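AtFKBP42 (Arabidopsis thaliana, PDB 2F4E) belongs to the FKBP-type peptidyl-prolyl isomerases, probably catalyses proline cis-trans isomerisation, and takes part in regulating MDR-type ABC transporters and in controlling cell elongation. Local coordinates at residues Val46-Val51 with Trp128-Gly133; Phe71-Ala76 with Asp87-Gln92; Gly119-Val124 with Glu152-Gly157. All blocks are in the same frame, centred on the assembly; numbering follows the deposited sequence.

Contact 1 of 3, residues Val46-Val51 with Trp128-Gly133; sequences VLDEKV and WELAYG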
loop_
_atom_site.group_PDB
_atom_site.type_symbol
_atom_site.label_atom_id
_atom_site.label_comp_id
_atom_site.label_asym_id
_atom_site.label_seq_id
_atom_site.Cartn_x
_atom_site.Cartn_y
_atom_site.Cartn_z
ATOM N N VAL A 46 12.706 -1.657 -6.196
ATOM C CA VAL A 46 12.402 -2.924 -5.541
ATOM C C VAL A 46 12.568 -2.846 -4.030
ATOM O O VAL A 46 13.651 -2.536 -3.537
ATOM C CB VAL A 46 13.291 -4.058 -6.085
ATOM C CG1 VAL A 46 13.030 -5.340 -5.303
ATOM C CG2 VAL A 46 13.008 -4.275 -7.578
ATOM N N LEU A 47 11.492 -3.143 -3.306
ATOM C CA LEU A 47 11.507 -3.096 -1.852
ATOM C C LEU A 47 11.528 -4.495 -1.282
ATOM O O LEU A 47 11.838 -4.687 -0.106
ATOM C CB LEU A 47 10.262 -2.388 -1.316
ATOM C CG LEU A 47 9.854 -1.061 -1.932
ATOM C CD1 LEU A 47 8.634 -0.538 -1.199
ATOM C CD2 LEU A 47 10.992 -0.080 -1.843
ATOM N N ASP A 48 11.205 -5.478 -2.116
ATOM C CA ASP A 48 11.162 -6.865 -1.658
ATOM C C ASP A 48 11.054 -7.755 -2.883
ATOM O O ASP A 48 10.889 -7.259 -3.994
ATOM C CB ASP A 48 9.926 -7.056 -0.772
ATOM C CG ASP A 48 9.885 -8.407 -0.084
ATOM O OD1 ASP A 48 10.723 -8.627 0.814
ATOM O OD2 ASP A 48 9.008 -9.231 -0.436
ATOM N N GLU A 49 11.128 -9.068 -2.679
ATOM C CA GLU A 49 11.025 -10.008 -3.785
ATOM C C GLU A 49 9.656 -9.810 -4.438
ATOM O O GLU A 49 9.553 -9.747 -5.666
ATOM C CB GLU A 49 11.187 -11.444 -3.272
ATOM C CG GLU A 49 11.599 -12.484 -4.338
ATOM C CD GLU A 49 12.966 -12.194 -4.974
ATOM O OE1 GLU A 49 13.946 -11.925 -4.235
ATOM O OE2 GLU A 49 13.049 -12.241 -6.222
ATOM N N LYS A 50 8.614 -9.679 -3.612
ATOM C CA LYS A 50 7.252 -9.492 -4.100
ATOM C C LYS A 50 6.658 -8.098 -3.886
ATOM O O LYS A 50 5.438 -7.944 -3.830
ATOM C CB LYS A 50 6.320 -10.536 -3.473
ATOM C CG LYS A 50 6.700 -11.979 -3.804
ATOM C CD LYS A 50 6.927 -12.152 -5.305
ATOM C CE LYS A 50 7.037 -13.626 -5.714
ATOM N NZ LYS A 50 7.233 -13.746 -7.181
ATOM N N VAL A 51 7.518 -7.085 -3.782
ATOM C CA VAL A 51 7.057 -5.717 -3.593
ATOM C C VAL A 51 7.922 -4.711 -4.336
ATOM O O VAL A 51 9.147 -4.766 -4.264
ATOM C CB VAL A 51 7.046 -5.321 -2.097
ATOM C CG1 VAL A 51 6.485 -3.919 -1.938
ATOM C CG2 VAL A 51 6.221 -6.299 -1.287
ATOM N N TRP A 128 0.679 -11.482 -4.764
ATOM C CA TRP A 128 -0.377 -12.075 -3.967
ATOM C C TRP A 128 0.137 -12.748 -2.698
ATOM O O TRP A 128 -0.567 -12.778 -1.693
ATOM C CB TRP A 128 -1.199 -13.069 -4.796
ATOM C CG TRP A 128 -0.419 -14.142 -5.453
ATOM C CD1 TRP A 128 0.043 -14.149 -6.734
ATOM C CD2 TRP A 128 -0.004 -15.385 -4.865
ATOM N NE1 TRP A 128 0.719 -15.316 -6.985
ATOM C CE2 TRP A 128 0.709 -16.094 -5.853
ATOM C CE3 TRP A 128 -0.166 -15.967 -3.598
ATOM C CZ2 TRP A 128 1.269 -17.363 -5.615
ATOM C CZ3 TRP A 128 0.391 -17.230 -3.361
ATOM C CH2 TRP A 128 1.099 -17.909 -4.366
ATOM N N GLU A 129 1.359 -13.273 -2.730
ATOM C CA GLU A 129 1.923 -13.927 -1.555
ATOM C C GLU A 129 1.836 -13.015 -0.333
ATOM O O GLU A 129 1.576 -13.467 0.784
ATOM C CB GLU A 129 3.389 -14.319 -1.795
ATOM C CG GLU A 129 3.601 -15.415 -2.847
ATOM C CD GLU A 129 3.815 -14.853 -4.248
ATOM O OE1 GLU A 129 3.191 -13.818 -4.574
ATOM O OE2 GLU A 129 4.601 -15.451 -5.023
ATOM N N LEU A 130 2.045 -11.724 -0.547
ATOM C CA LEU A 130 1.995 -10.772 0.550
ATOM C C LEU A 130 0.623 -10.099 0.678
ATOM O O LEU A 130 0.464 -9.133 1.422
ATOM C CB LEU A 130 3.107 -9.736 0.355
ATOM C CG LEU A 130 4.516 -10.347 0.236
ATOM C CD1 LEU A 130 5.535 -9.279 -0.027
ATOM C CD2 LEU A 130 4.875 -11.093 1.508
ATOM N N ALA A 131 -0.371 -10.624 -0.034
ATOM C CA ALA A 131 -1.725 -10.065 -0.011
ATOM C C ALA A 131 -2.764 -11.067 0.507
ATOM O O ALA A 131 -2.701 -11.486 1.657
ATOM C CB ALA A 131 -2.096 -9.605 -1.398
ATOM N N TYR A 132 -3.719 -11.446 -0.341
ATOM C CA TYR A 132 -4.758 -12.401 0.049
ATOM C C TYR A 132 -4.358 -13.847 -0.281
ATOM O O TYR A 132 -5.181 -14.764 -0.238
ATOM C CB TYR A 132 -6.081 -12.033 -0.627
ATOM C CG TYR A 132 -6.790 -10.885 0.050
ATOM C CD1 TYR A 132 -7.560 -11.098 1.192
ATOM C CD2 TYR A 132 -6.634 -9.578 -0.405
ATOM C CE1 TYR A 132 -8.154 -10.028 1.874
ATOM C CE2 TYR A 132 -7.219 -8.501 0.264
ATOM C CZ TYR A 132 -7.977 -8.733 1.405
ATOM O OH TYR A 132 -8.534 -7.676 2.093
ATOM N N GLY A 133 -3.087 -14.024 -0.622
ATOM C CA GLY A 133 -2.531 -15.335 -0.909
ATOM C C GLY A 133 -3.196 -16.327 -1.847
ATOM O O GLY A 133 -3.997 -15.981 -2.713
#
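Lys50 and Leu130 mark the closest approach of the two backbones, their CA atoms 7.1 Å apart, so the type I turn from Asp48 to Val51 meets the short 3-10 segment 128-129 and Leu130 through side chains. The contact joins the bulged start of the sheet, where strand 45-48 turns into 51-55, to the loop between strands 121-126 and 149-158. Leu130 and Lys50 share most of it, with the CD1 branch of Leu130 reaching into the turn. Val51 comes across Leu130 at about a right angle, and CG2 of Val51 lies 3.3 Å from CD1 of Leu130, tight for two methyl groups. The stem of Lys50 flanks the same branch, CB to Leu130 CD1 being 3.8 Å. Asp48 meets Leu130 tip to tip, OD2 to CD1 3.5 Å. CG of Asp48 is anti to the backbone N (chi1 -172°); its OD2 also accepts from the backbone N of Lys50 at 3.2 Å, a fairly straight bond that arrives from above the carboxylate plane and makes an Asx turn.

Further out, the Lys50 and Glu129 chains are both bent at chi2 and cross obliquely. The carbon next to the amine is the nearest part of Lys50, CE to Glu129 OE2 3.1 Å, while NZ to OE2 is a long salt bridge of 3.8 Å. The other oxygen, OE1 of Glu129, sits over the centre of the Trp128 ring. Ile111 of helix 107-113 touches both Val51 and Leu130. Across the segments, apolar packing at Leu130 CD1 thus combines with a Lys50 stem lying against Glu129; firmer polar links are the backbone bonds of Lys50 to Gly127 and of Leu130 to Gly108, while the loosely paired charges on the solvent side probably add only a modest attraction.

Contact 2 of 3, residues Phe71-Ala76 with Asp87-Gln92; sequences FLHYRA and DTWHEQ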
loop_
_atom_site.group_PDB
_atom_site.type_symbol
_atom_site.label_atom_id
_atom_site.label_comp_id
_atom_site.label_asym_id
_atom_site.label_seq_id
_atom_site.Cartn_x
_atom_site.Cartn_y
_atom_site.Cartn_z
ATOM N N PHE A 71 -0.750 6.717 9.482
ATOM C CA PHE A 71 -2.091 7.107 9.082
ATOM C C PHE A 71 -2.008 7.295 7.583
ATOM O O PHE A 71 -1.137 8.021 7.094
ATOM C CB PHE A 71 -2.492 8.389 9.801
ATOM C CG PHE A 71 -2.816 8.167 11.243
ATOM C CD1 PHE A 71 -4.026 7.586 11.614
ATOM C CD2 PHE A 71 -1.883 8.460 12.228
ATOM C CE1 PHE A 71 -4.301 7.298 12.952
ATOM C CE2 PHE A 71 -2.148 8.175 13.563
ATOM C CZ PHE A 71 -3.357 7.592 13.927
ATOM N N LEU A 72 -2.894 6.624 6.851
ATOM C CA LEU A 72 -2.849 6.712 5.402
ATOM C C LEU A 72 -4.161 6.482 4.658
ATOM O O LEU A 72 -5.109 5.887 5.179
ATOM C CB LEU A 72 -1.799 5.724 4.882
ATOM C CG LEU A 72 -2.166 4.247 5.071
ATOM C CD1 LEU A 72 -2.526 3.641 3.745
ATOM C CD2 LEU A 72 -1.009 3.503 5.682
ATOM N N HIS A 73 -4.188 6.982 3.430
ATOM C CA HIS A 73 -5.315 6.825 2.524
ATOM C C HIS A 73 -4.815 5.889 1.427
ATOM O O HIS A 73 -3.622 5.860 1.137
ATOM C CB HIS A 73 -5.693 8.157 1.882
ATOM C CG HIS A 73 -6.713 8.935 2.634
ATOM N ND1 HIS A 73 -7.912 8.381 3.060
ATOM C CD2 HIS A 73 -6.767 10.236 2.994
ATOM C CE1 HIS A 73 -8.641 9.305 3.640
ATOM N NE2 HIS A 73 -7.969 10.450 3.615
ATOM N N TYR A 74 -5.713 5.128 0.813
ATOM C CA TYR A 74 -5.292 4.243 -0.263
ATOM C C TYR A 74 -6.427 3.601 -1.047
ATOM O O TYR A 74 -7.554 3.488 -0.566
ATOM C CB TYR A 74 -4.375 3.140 0.280
ATOM C CG TYR A 74 -5.085 1.956 0.905
ATOM C CD1 TYR A 74 -5.510 0.876 0.127
ATOM C CD2 TYR A 74 -5.333 1.915 2.276
ATOM C CE1 TYR A 74 -6.159 -0.212 0.711
ATOM C CE2 TYR A 74 -5.975 0.841 2.861
ATOM C CZ TYR A 74 -6.390 -0.223 2.084
ATOM O OH TYR A 74 -7.038 -1.287 2.676
ATOM N N ARG A 75 -6.112 3.210 -2.275
ATOM C CA ARG A 75 -7.059 2.520 -3.140
ATOM C C ARG A 75 -6.380 1.215 -3.497
ATOM O O ARG A 75 -5.151 1.152 -3.573
ATOM C CB ARG A 75 -7.341 3.307 -4.418
ATOM C CG ARG A 75 -8.048 4.622 -4.202
ATOM C CD ARG A 75 -8.462 5.232 -5.530
ATOM N NE ARG A 75 -9.130 6.514 -5.346
ATOM C CZ ARG A 75 -8.518 7.689 -5.250
ATOM N NH1 ARG A 75 -7.196 7.772 -5.333
ATOM N NH2 ARG A 75 -9.238 8.781 -5.032
ATOM N N ALA A 76 -7.166 0.170 -3.700
ATOM C CA ALA A 76 -6.592 -1.114 -4.043
ATOM C C ALA A 76 -7.304 -1.698 -5.248
ATOM O O ALA A 76 -8.534 -1.653 -5.343
ATOM C CB ALA A 76 -6.679 -2.057 -2.862
ATOM N N ASP A 87 -11.097 1.812 -1.298
ATOM C CA ASP A 87 -10.899 3.234 -1.585
ATOM C C ASP A 87 -11.214 4.040 -0.329
ATOM O O ASP A 87 -12.352 4.459 -0.123
ATOM C CB ASP A 87 -11.843 3.677 -2.710
ATOM C CG ASP A 87 -11.437 5.001 -3.337
ATOM O OD1 ASP A 87 -11.074 5.943 -2.607
ATOM O OD2 ASP A 87 -11.499 5.109 -4.575
ATOM N N THR A 88 -10.210 4.250 0.520
ATOM C CA THR A 88 -10.416 5.008 1.750
ATOM C C THR A 88 -10.783 6.463 1.511
ATOM O O THR A 88 -11.418 7.067 2.356
ATOM C CB THR A 88 -9.183 4.944 2.682
ATOM O OG1 THR A 88 -8.065 5.580 2.051
ATOM C CG2 THR A 88 -8.854 3.479 3.022
ATOM N N TRP A 89 -10.387 7.027 0.373
ATOM C CA TRP A 89 -10.741 8.412 0.060
ATOM C C TRP A 89 -12.241 8.523 -0.163
ATOM O O TRP A 89 -12.876 9.439 0.339
ATOM C CB TRP A 89 -10.024 8.903 -1.196
ATOM C CG TRP A 89 -8.625 9.372 -0.964
ATOM C CD1 TRP A 89 -8.231 10.508 -0.310
ATOM C CD2 TRP A 89 -7.428 8.734 -1.416
ATOM N NE1 TRP A 89 -6.865 10.612 -0.334
ATOM C CE2 TRP A 89 -6.342 9.533 -1.007
ATOM C CE3 TRP A 89 -7.164 7.555 -2.128
ATOM C CZ2 TRP A 89 -5.015 9.204 -1.283
ATOM C CZ3 TRP A 89 -5.842 7.221 -2.405
ATOM C CH2 TRP A 89 -4.783 8.044 -1.981
ATOM N N HIS A 90 -12.805 7.587 -0.918
ATOM C CA HIS A 90 -14.233 7.619 -1.180
ATOM C C HIS A 90 -15.018 7.504 0.120
ATOM O O HIS A 90 -15.963 8.253 0.339
ATOM C CB HIS A 90 -14.643 6.493 -2.139
ATOM C CG HIS A 90 -16.115 6.457 -2.417
ATOM N ND1 HIS A 90 -16.777 7.488 -3.039
ATOM C CD2 HIS A 90 -17.050 5.522 -2.122
ATOM C CE1 HIS A 90 -18.067 7.193 -3.119
ATOM N NE2 HIS A 90 -18.257 6.008 -2.570
ATOM N N GLU A 91 -14.621 6.586 0.997
ATOM C CA GLU A 91 -15.352 6.421 2.249
ATOM C C GLU A 91 -14.907 7.376 3.345
ATOM O O GLU A 91 -15.308 7.237 4.503
ATOM C CB GLU A 91 -15.267 4.975 2.746
ATOM C CG GLU A 91 -13.877 4.470 3.078
ATOM C CD GLU A 91 -13.914 3.123 3.812
ATOM O OE1 GLU A 91 -14.745 2.980 4.733
ATOM O OE2 GLU A 91 -13.116 2.212 3.494
ATOM N N GLN A 92 -14.091 8.356 2.972
ATOM C CA GLN A 92 -13.607 9.362 3.912
ATOM C C GLN A 92 -13.163 8.723 5.222
ATOM O O GLN A 92 -13.523 9.199 6.290
ATOM C CB GLN A 92 -14.724 10.362 4.217
ATOM C CG GLN A 92 -15.474 10.862 2.996
ATOM C CD GLN A 92 -16.590 11.829 3.355
ATOM O OE1 GLN A 92 -17.519 11.486 4.091
ATOM N NE2 GLN A 92 -16.499 13.047 2.835
#
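Thr88 OG1 is gripped twice by strand 69-78. The backbone N of Tyr74 donates to Thr88 OG1 at 2.7 Å, and His73 ND1 is hydrogen-bonded to the same oxygen at 3.0 Å. A chi1 of 64° sets OG1 between the backbone N and the carbonyl carbon of Thr88, on the side facing the strand. The return bond runs from Thr88 N to Tyr74 O, 3.0 Å, so the threonine is pinned from backbone and side chain alike. Next to it, Trp89 spreads one face under His73: the imidazole and the five-membered ring form an offset stack, planes 27° apart, and His73 CB lies 3.6 Å from that ring's centroid in a CH-pi contact. On the six-membered ring, CE3 of Trp89 lies over a face of the Arg75 guanidinium, the planes 23° apart. Arg75 NE also bridges to Asp87 OD2 at 2.9 Å, from above a carboxylate turned nearly perpendicular to the guanidinium; OD2 has a second partner in Lys84.

The other side is loose. His90, Glu91 and Gln92 are exposed as the chain turns away, steadied by His90 N bonding to Asp87 OD1.

In the sheet, this is where the hairpin partner, strand 84-87, peels off strand 69-78. Strand 149-158 bonds to strand 69-78 as well, and its Glu152 takes Arg75 NH1.

Contact 3 of 3, residues Gly119-Val124 with Glu152-Gly157; sequences GERALV and EVEVIG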
loop_
_atom_site.group_PDB
_atom_site.type_symbol
_atom_site.label_atom_id
_atom_site.label_comp_id
_atom_site.label_asym_id
_atom_site.label_seq_id
_atom_site.Cartn_x
_atom_site.Cartn_y
_atom_site.Cartn_z
ATOM N N GLY A 119 3.376 12.366 3.628
ATOM C CA GLY A 119 2.823 13.164 2.551
ATOM C C GLY A 119 3.132 12.586 1.183
ATOM O O GLY A 119 2.700 13.118 0.155
ATOM N N GLU A 120 3.885 11.492 1.156
ATOM C CA GLU A 120 4.218 10.876 -0.117
ATOM C C GLU A 120 3.031 10.098 -0.680
ATOM O O GLU A 120 2.209 9.554 0.057
ATOM C CB GLU A 120 5.410 9.933 0.036
ATOM C CG GLU A 120 5.919 9.390 -1.268
ATOM C CD GLU A 120 7.117 8.480 -1.103
ATOM O OE1 GLU A 120 8.111 8.896 -0.450
ATOM O OE2 GLU A 120 7.053 7.353 -1.643
ATOM N N ARG A 121 2.959 10.047 -2.001
ATOM C CA ARG A 121 1.898 9.334 -2.687
ATOM C C ARG A 121 2.590 8.436 -3.706
ATOM O O ARG A 121 3.390 8.916 -4.505
ATOM C CB ARG A 121 0.987 10.340 -3.382
ATOM C CG ARG A 121 -0.337 9.785 -3.844
ATOM C CD ARG A 121 -1.345 10.925 -3.968
ATOM N NE ARG A 121 -2.675 10.450 -4.348
ATOM C CZ ARG A 121 -3.783 11.193 -4.306
ATOM N NH1 ARG A 121 -3.729 12.454 -3.882
ATOM N NH2 ARG A 121 -4.942 10.696 -4.737
ATOM N N ALA A 122 2.299 7.139 -3.668
ATOM C CA ALA A 122 2.938 6.212 -4.588
ATOM C C ALA A 122 2.101 5.008 -4.948
ATOM O O ALA A 122 1.069 4.737 -4.334
ATOM C CB ALA A 122 4.249 5.737 -4.005
ATOM N N LEU A 123 2.560 4.293 -5.966
ATOM C CA LEU A 123 1.901 3.076 -6.414
ATOM C C LEU A 123 2.690 1.923 -5.820
ATOM O O LEU A 123 3.922 1.941 -5.829
ATOM C CB LEU A 123 1.933 2.976 -7.933
ATOM C CG LEU A 123 1.149 4.010 -8.746
ATOM C CD1 LEU A 123 1.253 3.649 -10.239
ATOM C CD2 LEU A 123 -0.321 4.041 -8.296
ATOM N N VAL A 124 1.995 0.935 -5.279
ATOM C CA VAL A 124 2.680 -0.200 -4.693
ATOM C C VAL A 124 2.179 -1.491 -5.323
ATOM O O VAL A 124 0.992 -1.835 -5.244
ATOM C CB VAL A 124 2.490 -0.258 -3.151
ATOM C CG1 VAL A 124 3.382 -1.331 -2.569
ATOM C CG2 VAL A 124 2.799 1.086 -2.522
ATOM N N GLU A 152 -2.492 2.485 -4.413
ATOM C CA GLU A 152 -2.186 3.878 -4.636
ATOM C C GLU A 152 -2.300 4.372 -3.211
ATOM O O GLU A 152 -3.406 4.571 -2.699
ATOM C CB GLU A 152 -3.235 4.547 -5.521
ATOM C CG GLU A 152 -2.895 5.994 -5.843
ATOM C CD GLU A 152 -4.068 6.796 -6.404
ATOM O OE1 GLU A 152 -5.140 6.229 -6.683
ATOM O OE2 GLU A 152 -3.906 8.023 -6.575
ATOM N N VAL A 153 -1.160 4.532 -2.556
ATOM C CA VAL A 153 -1.171 4.966 -1.169
ATOM C C VAL A 153 -0.540 6.322 -0.859
ATOM O O VAL A 153 0.496 6.692 -1.405
ATOM C CB VAL A 153 -0.513 3.899 -0.262
ATOM C CG1 VAL A 153 0.858 3.534 -0.803
ATOM C CG2 VAL A 153 -0.393 4.421 1.156
ATOM N N GLU A 154 -1.191 7.062 0.027
ATOM C CA GLU A 154 -0.684 8.349 0.453
ATOM C C GLU A 154 -0.625 8.355 1.973
ATOM O O GLU A 154 -1.650 8.218 2.649
ATOM C CB GLU A 154 -1.564 9.502 -0.042
ATOM C CG GLU A 154 -1.064 10.837 0.472
ATOM C CD GLU A 154 -1.795 12.025 -0.109
ATOM O OE1 GLU A 154 -2.554 11.849 -1.082
ATOM O OE2 GLU A 154 -1.601 13.137 0.426
ATOM N N VAL A 155 0.585 8.508 2.496
ATOM C CA VAL A 155 0.806 8.521 3.929
ATOM C C VAL A 155 0.497 9.882 4.542
ATOM O O VAL A 155 1.117 10.885 4.211
ATOM C CB VAL A 155 2.272 8.147 4.268
ATOM C CG1 VAL A 155 2.453 8.047 5.761
ATOM C CG2 VAL A 155 2.651 6.836 3.600
ATOM N N ILE A 156 -0.489 9.908 5.427
ATOM C CA ILE A 156 -0.858 11.138 6.110
ATOM C C ILE A 156 0.264 11.477 7.102
ATOM O O ILE A 156 0.481 12.645 7.437
ATOM C CB ILE A 156 -2.202 10.960 6.866
ATOM C CG1 ILE A 156 -3.311 10.649 5.865
ATOM C CG2 ILE A 156 -2.529 12.206 7.669
ATOM C CD1 ILE A 156 -4.667 10.552 6.466
ATOM N N GLY A 157 0.968 10.449 7.562
ATOM C CA GLY A 157 2.059 10.659 8.498
ATOM C C GLY A 157 2.195 9.541 9.504
ATOM O O GLY A 157 1.279 8.735 9.644
#
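Arg121 spans two glutamates across an antiparallel strand pair of the FKBP-type beta sheet. Its CG is anti to the backbone N (chi1 -165°) and its chain is extended from CG to NE, running over the face that carries Glu152, Glu154 and Leu123. The guanidinium is tilted 39° from the carboxylate of Glu154 and forms a salt bridge to it, NH1 to OE1 3.1 Å. On Glu152 the planes are 29° apart and the bond is weak, Arg121 NH2 to OE2 measuring 3.4 Å near the guanidinium plane. Glu152 has its stronger mate in Arg75, which takes OE1. An alanine in place of Arg121 would probably leave Glu154 without its guanidinium partner, while Glu152 would keep Arg75.

Beneath this network the backbones bond in regular antiparallel fashion. Ala122 and Val153 form the hydrogen-bonded pair, with Ala122 N to Val153 O and Val153 N to Ala122 O both 2.9 Å, and nearby CG2 of Val124 packs on CG1 of Val153. The bonding continues past the strand end, where Gly119 N donates to Val155 O at 2.8 Å.

How the contacts relate
Contacts 2 and 3 are buried and about 10 Å apart between centres, both reaching one sheet: strands 69-78 and 149-158 are neighbours, and Phe71 bonds through its backbone to Ile156 and Gly157. Glu152 links their charge pairs. Contact 1 is a surface contact between the edge strand 45-48 and a loop, across the chain's centre from contact 3, about 17 Å from it between centres and joined to it by Val51 packing on Val124. The chemistry follows position: contact 3 rests on regular strand bonding under a salt-bridge network, contact 2 on the doubly bonded hydroxyl of a threonine and stacked flat groups, contact 1 on side-chain packing with a long ion pair.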